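Local coordinates for phosphoribosyl-aminoimidazole carboxylase (Aspergillus clavatus, PDB 3K5I), which probably catalyses the ATP-dependent carboxylation of 5-aminoimidazole ribonucleotide to its N5-carboxy form in purine biosynthesis, as an ATP-grasp enzyme, at residues F276-E279 / D280-M284. Numbering follows the deposited sequence.
Sequences FLLE and DDSIM. With ADP (adenosine-5'-diphosphate), chain G.
The F276 ring meets M284 and the bound ADP with its rim: CD1 lies 4.1 Å from M284 CB, while on the far side CE2 comes within 3.8 Å of ADP C2', which sits in the ring plane. CZ lies against the adenine face, 3.9 Å from ADP C5, with the phenyl steeply inclined to the base. F206 meets this ring with nearly parallel planes. With CG anti to the carbonyl carbon (chi1 -56°), the phenyl leaves the strand toward the nucleotide. M284, bent at chi2 and chi3, turns back so that SD lies 4.1 Å from L278 CD1. On the other face of the sheet L277 CD1 packs against I283 CG1 at 3.8 Å; I250 of helix 248-263 touches both, and L257 touches I283. Strand to strand, M284 N donates to F276 O (3.2 Å, 167° at the hydrogen), and L278 N to S282 O (3.0 Å). L278 also lays CB and CD1 against S282 OG, each at 3.6 Å. The chain reverses in a type I turn from L278 to D281; overlapping it, D280 OD2, whose exact position is less sure, accepts from S282 N in an Asx turn. D281 OD1 forms a salt bridge with K207 on strand 206-216, tying the turn to the neighbouring strand. Together these contacts make a tight antiparallel hairpin of strands 269-278 and 283-289 at the edge of the ATP-grasp domain's sheet, its F276 end lining the ADP pocket.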
# COMPACT_ATOMS: atom_id res chain seq x y z
N PHE A 276 1.00 3.46 30.14
CA PHE A 276 2.39 3.45 30.56
C PHE A 276 2.53 2.17 31.37
O PHE A 276 1.55 1.72 31.96
CB PHE A 276 2.69 4.58 31.53
CG PHE A 276 2.38 5.97 31.08
CD1 PHE A 276 1.40 6.69 31.74
CD2 PHE A 276 3.08 6.60 30.09
CE1 PHE A 276 1.12 7.99 31.39
CE2 PHE A 276 2.79 7.93 29.72
CZ PHE A 276 1.81 8.64 30.40
N LEU A 277 3.75 1.63 31.41
CA LEU A 277 3.98 0.41 32.17
C LEU A 277 4.77 0.86 33.36
O LEU A 277 5.82 1.51 33.23
CB LEU A 277 4.76 -0.66 31.42
CG LEU A 277 4.76 -2.05 32.13
CD1 LEU A 277 3.52 -2.80 32.57
CD2 LEU A 277 5.59 -2.99 31.30
N LEU A 278 4.21 0.52 34.52
CA LEU A 278 4.86 0.90 35.76
C LEU A 278 5.96 -0.04 36.21
O LEU A 278 5.95 -1.24 35.86
CB LEU A 278 3.85 1.29 36.84
CG LEU A 278 3.16 2.44 36.12
CD1 LEU A 278 2.02 3.00 36.99
CD2 LEU A 278 4.30 3.43 35.75
N GLU A 279 6.93 0.52 36.92
CA GLU A 279 8.07 -0.23 37.41
C GLU A 279 7.53 -1.33 38.28
O GLU A 279 8.22 -2.34 38.50
CB GLU A 279 9.10 0.63 38.16
CG GLU A 279 10.55 0.32 37.84
CD GLU A 279 11.13 1.24 36.78
OE1 GLU A 279 11.86 0.76 35.86
OE2 GLU A 279 10.90 2.47 36.86
N ASP A 280 6.29 -1.10 38.73
CA ASP A 280 5.57 -2.07 39.53
C ASP A 280 4.83 -3.11 38.70
O ASP A 280 4.26 -4.04 39.25
CB ASP A 280 4.76 -1.44 40.65
CG ASP A 280 3.49 -0.79 40.17
OD1 ASP A 280 3.09 0.21 40.80
OD2 ASP A 280 2.93 -1.29 39.17
N ASP A 281 4.82 -2.92 37.38
CA ASP A 281 4.14 -3.81 36.45
C ASP A 281 2.64 -3.57 36.34
O ASP A 281 1.93 -4.31 35.65
CB ASP A 281 4.52 -5.28 36.57
CG ASP A 281 5.72 -5.63 35.70
OD1 ASP A 281 6.15 -4.67 35.02
OD2 ASP A 281 6.21 -6.78 35.69
N SER A 282 2.18 -2.52 37.01
CA SER A 282 0.76 -2.20 36.95
C SER A 282 0.59 -1.24 35.74
O SER A 282 1.54 -0.70 35.18
CB SER A 282 0.33 -1.52 38.23
OG SER A 282 0.94 -0.25 38.20
N ILE A 283 -0.65 -1.01 35.34
CA ILE A 283 -0.89 -0.15 34.19
C ILE A 283 -1.71 1.10 34.34
O ILE A 283 -2.69 1.22 35.09
CB ILE A 283 -1.22 -0.93 32.90
CG1 ILE A 283 -0.19 -2.04 32.70
CG2 ILE A 283 -1.10 -0.05 31.67
CD1 ILE A 283 -0.56 -3.08 31.61
N MET A 284 -1.24 2.05 33.55
CA MET A 284 -1.86 3.35 33.52
C MET A 284 -2.18 3.74 32.09
O MET A 284 -1.51 3.41 31.09
CB MET A 284 -0.89 4.34 34.16
CG MET A 284 -1.52 5.60 34.65
SD MET A 284 -0.87 5.87 36.33
CE MET A 284 -0.01 7.34 36.11
PB ADP G . 0.19 14.19 22.80
O1B ADP G . 0.73 15.41 22.15
O2B ADP G . -1.27 14.45 22.50
O3B ADP G . 0.27 12.66 22.48
PA ADP G . 0.70 12.94 25.48
O1A ADP G . 0.40 11.60 24.98
O2A ADP G . -0.01 13.14 26.79
O3A ADP G . 0.42 14.09 24.39
O5' ADP G . 2.28 12.83 25.78
C5' ADP G . 3.20 12.29 24.83
C4' ADP G . 4.26 11.50 25.55
O4' ADP G . 4.92 12.34 26.53
C3' ADP G . 3.83 10.33 26.43
O3' ADP G . 3.93 9.18 25.58
C2' ADP G . 4.94 10.17 27.47
O2' ADP G . 6.23 9.88 26.85
C1' ADP G . 5.12 11.66 27.72
N9 ADP G . 4.28 11.99 28.86
C8 ADP G . 2.98 12.41 28.76
N7 ADP G . 2.41 12.49 29.98
C5 ADP G . 3.45 12.16 30.83
C6 ADP G . 3.49 12.19 32.27
N6 ADP G . 2.70 12.38 33.16
N1 ADP G . 4.68 11.80 32.82
C2 ADP G . 5.82 11.50 32.08
N3 ADP G . 5.80 11.59 30.78
C4 ADP G . 4.63 11.89 30.18